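Local atomic coordinates of hemolysin activator protein CdiB (Acinetobacter baumannii ACICU, PDB entry 6WIL), a protein that probably secretes its partner CdiA toxin protein across the outer membrane, as a two-partner secretion transporter of the Omp85 superfamily. Residues Pro305-Asn311 against Ser342-Asp348; His264-Asn268 against Tyr293-Thr297; Gly236-Ile242 against Leu252-Val256. One frame throughout, in Å; residues are numbered along the deposited sequence.

Contact 1 (Pro305-Asn311 against Ser342-Asp348). With SO4 (sulfate ion), chain C.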
loop_
_atom_site.group_PDB
_atom_site.type_symbol
_atom_site.label_atom_id
_atom_site.label_comp_id
_atom_site.label_asym_id
_atom_site.label_seq_id
_atom_site.Cartn_x
_atom_site.Cartn_y
_atom_site.Cartn_z
ATOM N N PRO A 305 -16.687 -44.535 -4.806
ATOM C CA PRO A 305 -15.922 -43.325 -4.466
ATOM C C PRO A 305 -16.299 -42.161 -5.371
ATOM O O PRO A 305 -16.238 -42.265 -6.598
ATOM C CB PRO A 305 -14.461 -43.748 -4.682
ATOM C CG PRO A 305 -14.490 -45.242 -4.870
ATOM C CD PRO A 305 -15.838 -45.559 -5.431
ATOM N N VAL A 306 -16.674 -41.043 -4.757
ATOM C CA VAL A 306 -17.105 -39.846 -5.472
ATOM C C VAL A 306 -16.159 -38.720 -5.075
ATOM O O VAL A 306 -16.283 -38.145 -3.987
ATOM C CB VAL A 306 -18.562 -39.486 -5.172
ATOM C CG1 VAL A 306 -18.926 -38.158 -5.817
ATOM C CG2 VAL A 306 -19.481 -40.590 -5.663
ATOM N N ILE A 307 -15.216 -38.396 -5.956
ATOM C CA ILE A 307 -14.204 -37.377 -5.695
ATOM C C ILE A 307 -14.368 -36.260 -6.715
ATOM O O ILE A 307 -14.290 -36.502 -7.926
ATOM C CB ILE A 307 -12.782 -37.954 -5.752
ATOM C CG1 ILE A 307 -12.649 -39.153 -4.811
ATOM C CG2 ILE A 307 -11.762 -36.876 -5.416
ATOM C CD1 ILE A 307 -13.005 -38.845 -3.374
ATOM N N TYR A 308 -14.595 -35.046 -6.227
ATOM C CA TYR A 308 -14.565 -33.847 -7.056
ATOM C C TYR A 308 -13.203 -33.184 -6.911
ATOM O O TYR A 308 -12.766 -32.894 -5.791
ATOM C CB TYR A 308 -15.666 -32.867 -6.653
ATOM C CG TYR A 308 -17.071 -33.356 -6.904
ATOM C CD1 TYR A 308 -17.697 -33.134 -8.124
ATOM C CD2 TYR A 308 -17.782 -34.020 -5.913
ATOM C CE1 TYR A 308 -18.988 -33.571 -8.356
ATOM C CE2 TYR A 308 -19.074 -34.463 -6.136
ATOM C CZ TYR A 308 -19.671 -34.235 -7.358
ATOM O OH TYR A 308 -20.955 -34.676 -7.581
ATOM N N HIS A 309 -12.536 -32.947 -8.037
ATOM C CA HIS A 309 -11.218 -32.332 -8.037
ATOM C C HIS A 309 -11.084 -31.421 -9.247
ATOM O O HIS A 309 -11.728 -31.634 -10.276
ATOM C CB HIS A 309 -10.100 -33.388 -8.039
ATOM C CG HIS A 309 -10.149 -34.327 -9.205
ATOM N ND1 HIS A 309 -9.172 -34.360 -10.177
ATOM C CD2 HIS A 309 -11.053 -35.275 -9.551
ATOM C CE1 HIS A 309 -9.471 -35.286 -11.070
ATOM N NE2 HIS A 309 -10.609 -35.855 -10.715
ATOM N N GLY A 310 -10.241 -30.401 -9.113
ATOM C CA GLY A 310 -10.032 -29.464 -10.204
ATOM C C GLY A 310 -8.857 -28.554 -9.922
ATOM O O GLY A 310 -8.349 -28.480 -8.801
ATOM N N ASN A 311 -8.435 -27.856 -10.971
ATOM C CA ASN A 311 -7.286 -26.969 -10.914
ATOM C C ASN A 311 -7.682 -25.573 -11.379
ATOM O O ASN A 311 -8.684 -25.385 -12.072
ATOM C CB ASN A 311 -6.135 -27.510 -11.773
ATOM C CG ASN A 311 -6.580 -27.877 -13.174
ATOM O OD1 ASN A 311 -6.950 -29.022 -13.437
ATOM N ND2 ASN A 311 -6.552 -26.906 -14.081
ATOM N N SER A 342 -9.910 -22.248 -15.280
ATOM C CA SER A 342 -10.403 -23.159 -14.257
ATOM C C SER A 342 -11.129 -24.318 -14.919
ATOM O O SER A 342 -11.887 -24.121 -15.872
ATOM C CB SER A 342 -11.340 -22.439 -13.282
ATOM O OG SER A 342 -11.998 -23.362 -12.432
ATOM N N GLN A 343 -10.895 -25.524 -14.405
ATOM C CA GLN A 343 -11.600 -26.709 -14.870
ATOM C C GLN A 343 -11.880 -27.623 -13.685
ATOM O O GLN A 343 -11.112 -27.667 -12.721
ATOM C CB GLN A 343 -10.806 -27.453 -15.948
ATOM C CG GLN A 343 -9.420 -27.877 -15.532
ATOM C CD GLN A 343 -8.619 -28.412 -16.698
ATOM O OE1 GLN A 343 -9.051 -28.327 -17.849
ATOM N NE2 GLN A 343 -7.445 -28.965 -16.411
ATOM N N SER A 344 -12.998 -28.344 -13.762
ATOM C CA SER A 344 -13.448 -29.221 -12.691
ATOM C C SER A 344 -13.608 -30.647 -13.206
ATOM O O SER A 344 -13.817 -30.882 -14.400
ATOM C CB SER A 344 -14.774 -28.731 -12.097
ATOM O OG SER A 344 -14.684 -27.373 -11.701
ATOM N N PHE A 345 -13.516 -31.607 -12.286
ATOM C CA PHE A 345 -13.592 -33.019 -12.634
ATOM C C PHE A 345 -14.471 -33.756 -11.635
ATOM O O PHE A 345 -14.651 -33.331 -10.492
ATOM C CB PHE A 345 -12.208 -33.686 -12.662
ATOM C CG PHE A 345 -11.277 -33.128 -13.699
ATOM C CD1 PHE A 345 -10.547 -31.977 -13.447
ATOM C CD2 PHE A 345 -11.117 -33.766 -14.917
ATOM C CE1 PHE A 345 -9.685 -31.465 -14.399
ATOM C CE2 PHE A 345 -10.255 -33.262 -15.871
ATOM C CZ PHE A 345 -9.538 -32.109 -15.612
ATOM N N LEU A 346 -15.012 -34.885 -12.087
ATOM C CA LEU A 346 -15.684 -35.845 -11.219
ATOM C C LEU A 346 -15.121 -37.222 -11.541
ATOM O O LEU A 346 -15.360 -37.753 -12.630
ATOM C CB LEU A 346 -17.200 -35.806 -11.403
ATOM C CG LEU A 346 -17.993 -36.747 -10.494
ATOM C CD1 LEU A 346 -17.481 -36.677 -9.063
ATOM C CD2 LEU A 346 -19.476 -36.407 -10.544
ATOM N N ASN A 347 -14.366 -37.787 -10.596
ATOM C CA ASN A 347 -13.693 -39.074 -10.773
ATOM C C ASN A 347 -12.943 -39.120 -12.102
ATOM O O ASN A 347 -13.092 -40.049 -12.899
ATOM C CB ASN A 347 -14.681 -40.237 -10.661
ATOM C CG ASN A 347 -15.262 -40.381 -9.267
ATOM O OD1 ASN A 347 -14.830 -39.712 -8.327
ATOM N ND2 ASN A 347 -16.238 -41.269 -9.124
ATOM N N ASP A 348 -12.142 -38.082 -12.342
ATOM C CA ASP A 348 -11.286 -37.955 -13.519
ATOM C C ASP A 348 -12.075 -37.779 -14.814
ATOM O O ASP A 348 -11.528 -37.971 -15.904
ATOM C CB ASP A 348 -10.327 -39.147 -13.642
ATOM C CG ASP A 348 -9.694 -39.528 -12.312
ATOM O OD1 ASP A 348 -9.419 -38.620 -11.498
ATOM O OD2 ASP A 348 -9.482 -40.736 -12.078
HETATM S S SO4 C . -16.077 -43.558 -11.931
HETATM O O1 SO4 C . -17.165 -42.679 -11.512
HETATM O O2 SO4 C . -16.624 -44.689 -12.680
HETATM O O3 SO4 C . -15.372 -44.048 -10.748
HETATM O O4 SO4 C . -15.151 -42.817 -12.783
#

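Contact 2 (His264-Asn268 against Tyr293-Thr297)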
loop_
_atom_site.group_PDB
_atom_site.type_symbol
_atom_site.label_atom_id
_atom_site.label_comp_id
_atom_site.label_asym_id
_atom_site.label_seq_id
_atom_site.Cartn_x
_atom_site.Cartn_y
_atom_site.Cartn_z
ATOM N N HIS A 264 -15.779 -28.687 4.567
ATOM C CA HIS A 264 -16.194 -29.143 3.247
ATOM C C HIS A 264 -15.468 -30.416 2.817
ATOM O O HIS A 264 -15.434 -30.731 1.620
ATOM C CB HIS A 264 -15.991 -28.035 2.213
ATOM C CG HIS A 264 -16.874 -26.844 2.430
ATOM N ND1 HIS A 264 -18.219 -26.848 2.127
ATOM C CD2 HIS A 264 -16.604 -25.609 2.921
ATOM C CE1 HIS A 264 -18.740 -25.670 2.425
ATOM N NE2 HIS A 264 -17.783 -24.901 2.910
ATOM N N GLU A 265 -14.903 -31.156 3.781
ATOM C CA GLU A 265 -14.202 -32.425 3.552
ATOM C C GLU A 265 -13.299 -32.358 2.321
ATOM O O GLU A 265 -13.397 -33.165 1.394
ATOM C CB GLU A 265 -15.204 -33.581 3.459
ATOM C CG GLU A 265 -15.959 -33.830 4.760
ATOM C CD GLU A 265 -17.035 -34.896 4.622
ATOM O OE1 GLU A 265 -17.337 -35.293 3.471
ATOM O OE2 GLU A 265 -17.578 -35.345 5.659
ATOM N N SER A 266 -12.407 -31.373 2.329
ATOM C CA SER A 266 -11.622 -30.997 1.165
ATOM C C SER A 266 -10.134 -30.972 1.495
ATOM O O SER A 266 -9.722 -30.824 2.649
ATOM C CB SER A 266 -12.049 -29.618 0.632
ATOM O OG SER A 266 -11.191 -29.182 -0.405
ATOM N N LEU A 267 -9.332 -31.106 0.440
ATOM C CA LEU A 267 -7.880 -31.044 0.511
ATOM C C LEU A 267 -7.407 -30.080 -0.566
ATOM O O LEU A 267 -7.753 -30.248 -1.738
ATOM C CB LEU A 267 -7.271 -32.435 0.312
ATOM C CG LEU A 267 -5.750 -32.571 0.290
ATOM C CD1 LEU A 267 -5.311 -33.548 1.363
ATOM C CD2 LEU A 267 -5.282 -33.029 -1.083
ATOM N N ASN A 268 -6.635 -29.067 -0.173
ATOM C CA ASN A 268 -6.250 -27.998 -1.085
ATOM C C ASN A 268 -4.748 -27.769 -1.043
ATOM O O ASN A 268 -4.134 -27.789 0.027
ATOM C CB ASN A 268 -6.966 -26.685 -0.744
ATOM C CG ASN A 268 -8.416 -26.893 -0.366
ATOM O OD1 ASN A 268 -9.280 -27.061 -1.228
ATOM N ND2 ASN A 268 -8.693 -26.880 0.933
ATOM N N TYR A 293 -7.497 -28.795 -5.760
ATOM C CA TYR A 293 -8.300 -29.317 -4.666
ATOM C C TYR A 293 -8.738 -30.740 -4.984
ATOM O O TYR A 293 -8.743 -31.170 -6.140
ATOM C CB TYR A 293 -9.526 -28.435 -4.397
ATOM C CG TYR A 293 -10.550 -28.481 -5.507
ATOM C CD1 TYR A 293 -10.470 -27.611 -6.586
ATOM C CD2 TYR A 293 -11.593 -29.401 -5.480
ATOM C CE1 TYR A 293 -11.399 -27.652 -7.606
ATOM C CE2 TYR A 293 -12.526 -29.451 -6.496
ATOM C CZ TYR A 293 -12.424 -28.575 -7.556
ATOM O OH TYR A 293 -13.352 -28.616 -8.571
ATOM N N ARG A 294 -9.096 -31.469 -3.927
ATOM C CA ARG A 294 -9.780 -32.751 -4.020
ATOM C C ARG A 294 -10.847 -32.784 -2.938
ATOM O O ARG A 294 -10.587 -32.402 -1.794
ATOM C CB ARG A 294 -8.823 -33.941 -3.852
ATOM C CG ARG A 294 -7.807 -34.104 -4.970
ATOM C CD ARG A 294 -6.859 -35.266 -4.690
ATOM N NE ARG A 294 -5.798 -35.372 -5.691
ATOM C CZ ARG A 294 -4.798 -36.249 -5.635
ATOM N NH1 ARG A 294 -4.716 -37.100 -4.620
ATOM N NH2 ARG A 294 -3.877 -36.272 -6.591
ATOM N N GLN A 295 -12.046 -33.234 -3.297
ATOM C CA GLN A 295 -13.176 -33.184 -2.381
ATOM C C GLN A 295 -13.997 -34.462 -2.474
ATOM O O GLN A 295 -14.271 -34.959 -3.571
ATOM C CB GLN A 295 -14.058 -31.969 -2.673
ATOM C CG GLN A 295 -15.166 -31.759 -1.669
ATOM C CD GLN A 295 -15.993 -30.539 -1.989
ATOM O OE1 GLN A 295 -17.221 -30.602 -2.035
ATOM N NE2 GLN A 295 -15.324 -29.414 -2.214
ATOM N N GLY A 296 -14.401 -34.974 -1.316
ATOM C CA GLY A 296 -15.129 -36.218 -1.202
ATOM C C GLY A 296 -14.461 -37.157 -0.224
ATOM O O GLY A 296 -13.434 -36.851 0.379
ATOM N N THR A 297 -15.071 -38.330 -0.067
ATOM C CA THR A 297 -14.552 -39.370 0.813
ATOM C C THR A 297 -13.720 -40.345 -0.013
ATOM O O THR A 297 -14.224 -40.942 -0.972
ATOM C CB THR A 297 -15.685 -40.100 1.534
ATOM O OG1 THR A 297 -16.375 -39.181 2.390
ATOM C CG2 THR A 297 -15.129 -41.238 2.372
#

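Contact 3 (Gly236-Ile242 against Leu252-Val256)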
loop_
_atom_site.group_PDB
_atom_site.type_symbol
_atom_site.label_atom_id
_atom_site.label_comp_id
_atom_site.label_asym_id
_atom_site.label_seq_id
_atom_site.Cartn_x
_atom_site.Cartn_y
_atom_site.Cartn_z
ATOM N N GLY A 236 -0.931 -25.376 6.329
ATOM C CA GLY A 236 0.513 -25.293 6.382
ATOM C C GLY A 236 1.051 -24.437 5.256
ATOM O O GLY A 236 0.693 -24.637 4.092
ATOM N N ASN A 237 1.904 -23.474 5.587
ATOM C CA ASN A 237 2.438 -22.543 4.605
ATOM C C ASN A 237 3.957 -22.554 4.648
ATOM O O ASN A 237 4.558 -22.542 5.724
ATOM C CB ASN A 237 1.927 -21.115 4.853
ATOM C CG ASN A 237 0.844 -20.704 3.875
ATOM O OD1 ASN A 237 1.131 -20.150 2.814
ATOM N ND2 ASN A 237 -0.407 -20.971 4.230
ATOM N N ILE A 238 4.567 -22.576 3.468
ATOM C CA ILE A 238 6.003 -22.389 3.308
ATOM C C ILE A 238 6.188 -21.143 2.455
ATOM O O ILE A 238 5.839 -21.142 1.267
ATOM C CB ILE A 238 6.684 -23.604 2.665
ATOM C CG1 ILE A 238 6.429 -24.864 3.494
ATOM C CG2 ILE A 238 8.180 -23.352 2.511
ATOM C CD1 ILE A 238 6.803 -26.152 2.785
ATOM N N GLY A 239 6.717 -20.084 3.055
ATOM C CA GLY A 239 6.990 -18.836 2.353
ATOM C C GLY A 239 8.481 -18.645 2.176
ATOM O O GLY A 239 9.260 -18.846 3.115
ATOM N N ILE A 240 8.885 -18.266 0.966
ATOM C CA ILE A 240 10.279 -17.966 0.664
ATOM C C ILE A 240 10.354 -16.561 0.088
ATOM O O ILE A 240 9.689 -16.258 -0.909
ATOM C CB ILE A 240 10.901 -18.975 -0.313
ATOM C CG1 ILE A 240 10.728 -20.398 0.214
ATOM C CG2 ILE A 240 12.377 -18.652 -0.521
ATOM C CD1 ILE A 240 11.513 -21.433 -0.562
ATOM N N GLY A 241 11.159 -15.709 0.712
ATOM C CA GLY A 241 11.434 -14.396 0.173
ATOM C C GLY A 241 12.880 -14.283 -0.262
ATOM O O GLY A 241 13.794 -14.487 0.541
ATOM N N ILE A 242 13.099 -13.977 -1.537
ATOM C CA ILE A 242 14.429 -13.762 -2.087
ATOM C C ILE A 242 14.594 -12.274 -2.360
ATOM O O ILE A 242 13.776 -11.671 -3.064
ATOM C CB ILE A 242 14.651 -14.591 -3.361
ATOM C CG1 ILE A 242 14.513 -16.078 -3.038
ATOM C CG2 ILE A 242 16.019 -14.293 -3.953
ATOM C CD1 ILE A 242 14.033 -16.907 -4.196
ATOM N N LEU A 252 11.532 -11.291 -5.006
ATOM C CA LEU A 252 10.860 -12.492 -5.476
ATOM C C LEU A 252 10.291 -13.233 -4.275
ATOM O O LEU A 252 11.018 -13.526 -3.319
ATOM C CB LEU A 252 11.824 -13.389 -6.255
ATOM C CG LEU A 252 11.293 -14.750 -6.715
ATOM C CD1 LEU A 252 10.235 -14.590 -7.791
ATOM C CD2 LEU A 252 12.437 -15.626 -7.209
ATOM N N SER A 253 8.995 -13.519 -4.319
ATOM C CA SER A 253 8.304 -14.182 -3.224
ATOM C C SER A 253 7.676 -15.475 -3.725
ATOM O O SER A 253 7.126 -15.523 -4.830
ATOM C CB SER A 253 7.236 -13.266 -2.620
ATOM O OG SER A 253 7.789 -12.005 -2.279
ATOM N N LEU A 254 7.770 -16.522 -2.909
ATOM C CA LEU A 254 7.206 -17.824 -3.226
ATOM C C LEU A 254 6.420 -18.327 -2.028
ATOM O O LEU A 254 6.863 -18.191 -0.883
ATOM C CB LEU A 254 8.297 -18.834 -3.588
ATOM C CG LEU A 254 9.383 -18.379 -4.563
ATOM C CD1 LEU A 254 10.523 -19.385 -4.593
ATOM C CD2 LEU A 254 8.805 -18.185 -5.950
ATOM N N ASN A 255 5.253 -18.908 -2.290
ATOM C CA ASN A 255 4.423 -19.451 -1.224
ATOM C C ASN A 255 3.784 -20.752 -1.685
ATOM O O ASN A 255 3.246 -20.824 -2.794
ATOM C CB ASN A 255 3.344 -18.447 -0.801
ATOM C CG ASN A 255 2.780 -18.747 0.573
ATOM O OD1 ASN A 255 3.294 -18.265 1.585
ATOM N ND2 ASN A 255 1.721 -19.551 0.618
ATOM N N VAL A 256 3.853 -21.777 -0.838
ATOM C CA VAL A 256 3.190 -23.054 -1.077
ATOM C C VAL A 256 2.318 -23.361 0.130
ATOM O O VAL A 256 2.800 -23.362 1.268
ATOM C CB VAL A 256 4.193 -24.197 -1.323
ATOM C CG1 VAL A 256 3.450 -25.496 -1.596
ATOM C CG2 VAL A 256 5.107 -23.856 -2.485
#

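Contact 1 (Pro305-Asn311 against Ser342-Asp348)
Asn347 ND2 serves two acceptors. It reaches Pro305 O at 2.7 Å through a somewhat bent bond (138° at the hydrogen). The second is O1 of a sulfate ion, probably from the crystallisation liquor, 2.9 Å from Asn347 ND2 in an almost straight line. OD1 of the same Asn347 amide accepts Ile307 N (2.7 Å), two residues beyond Pro305. Asn347 N in turn donates to Ile307 O, so one asparagine prolongs the ladder beyond the last bridged pair, the non-hydrogen-bonded pair Tyr308 and Leu346. Asn347 and Asp348 form the tight turn into strand 349-371 with left-handed backbone angles, which asparagine and aspartate tolerate well.

Strands 308-326 and 329-346 form an antiparallel hairpin of the 16-stranded barrel. On the face of His309 and Phe345, His309 NE2 receives Asp348 N (3.2 Å), the donor lying in the ring plane. Phe345 CB sits 3.5 Å from the centroid of the His309 ring, over one face, while the two rings are slid apart and barely overlap. Chi1 of 58° brings His309 CG between its backbone N and carbonyl carbon, which lets the ring lean across to the turn. Further along, Gln343 NE2 donates to a lone pair of Asn311 OD1 (3.0 Å) with the two amide planes steeply inclined.

On the other face, turned to the N-terminal residues Asp5 and Val6, Leu346 CD1 rests over the centre of the Tyr308 ring. Asp348 N and Phe345 CB together fix the rotation of the His309 ring, and the Asn347 amide holds the strand end through both its arms.

Contact 2 (His264-Asn268 against Tyr293-Thr297)
Gln295 lays its CG over the carbonyl oxygen of His264, 3.5 Å from CG to O, and passes alongside the bend that precedes strand 266-279. With CG opposite the backbone N (chi1 -174°) and the chain straight beyond it, the amide is carried inward, where NE2 donates to Val6 O of the N-terminal segment. A long, flexible residue with a polar end suits this place: its extended chain passes the bend and brings the amide to a main-chain acceptor.

Asn268 meets the next strand through OD1, which lies 3.5 Å from Tyr293 CB. The amide and ring planes are inclined by 44°, and the Tyr293 ring itself leads away from the asparagine, its hydroxyl making a weak hydrogen bond with Ser7. The same Asn268 OD1 accepts Ser266 OG within its own strand at 3.0 Å, the donor lying above the carbonyl plane. Two small polar residues thus tie to each other on the buried face.

These strands form a hairpin of the 16-stranded antiparallel barrel, near the end remote from the POTRA domains. Its central rung is the hydrogen-bonded pair Leu267 and Arg294: Leu267 N to Arg294 O is 2.9 Å and Arg294 N to Leu267 O is 2.8 Å. Their side chains stand on the outer face, where the Arg294 chain stretches away into an exposed position.

Opposite Asp261 the chain carries an extra residue, Glu265 with Ser266, in a G1 beta bulge, and Glu265 takes the left-handed conformation of the first bulge position. Gly296 N reaches Glu265 O through a weak but straight bond of 3.4 Å; the backbone angles of Gly296 would press a CB against the preceding carbonyl oxygen and suit glycine, which has none.

Contact 3 (Gly236-Ile242 against Leu252-Val256)
Ile242 and Leu252 lie side by side and point the same way, with Ile242 CD1 3.6 Å from Leu252 CD2. They are an antiparallel hydrogen-bonded pair in a hairpin of the transmembrane beta-barrel, strands 232-243 and 251-261. Chi1 of -61° in Ile242, with CG1 beside its backbone N, and of 175° in Leu252, with CG beside its carbonyl carbon, send these two methyls out from the sheet in the same direction, where they touch.

Ile240 and Leu254, the next hydrogen-bonded pair on this face, are nearest through their beta carbons (4.2 Å from CB to CB). Ile242 CD1 also approaches Leu254 CD1 diagonally. Val256 and Ile238 complete an aliphatic row, which Ile273 and Tyr271 of strand 266-279 and Phe219 of strand 217-228 extend onto the adjoining strands. Branched and bulky apolar residues suit an outward face that presumably meets lipid.

The opposite face is built differently. Gly239 and Gly241 bring only backbone to it, facing Asn255 and Ser253. These glycines and the small Ser253 probably let helix 8-27 lie close to the wall: Arg17 and Leu21 touch Asn255, and Leu25 touches Ser253. This N-terminal helix inside the barrel is consistent with the plug helix of the related transporter FhaC.

Between the two faces runs the backbone ladder, in which Ile238, Ile240 and Ile242 each pair through two hydrogen bonds; Ile240 N to Leu254 O, at 2.7 Å, is nearly straight. Asn237 and Asn255 cross at about a right angle, their amide planes 44° apart. Asn255 ND2 is directed at Asn237 OD1, but the modelled separation of 2.4 Å is too short to be trusted in detail. The other arm of that amide, Asn255 OD1, lies 3.8 Å from Gly239 CA.

None of the three is a core contact, and each joins the two strands of a single hairpin of the barrel. Contacts 1 and 2 have centres about 10 Å apart and meet directly, strand 282-295 lying beside strand 308-326: Tyr308 O and Gln295 N, 2.6 Å apart, are probably hydrogen-bonded. Contact 3 lies further down the wall, its centre about 23 Å from that of contact 2 and its strand 251-261 adjoining strand 266-279. Contact 1, at the barrel's rim, is a surface contact held by side-chain amides and one imidazole bond; contact 2, partly buried, mixes inward polar groups with a G1 beta bulge. Contact 3, also superficial, has aliphatic side chains outside and glycines inside.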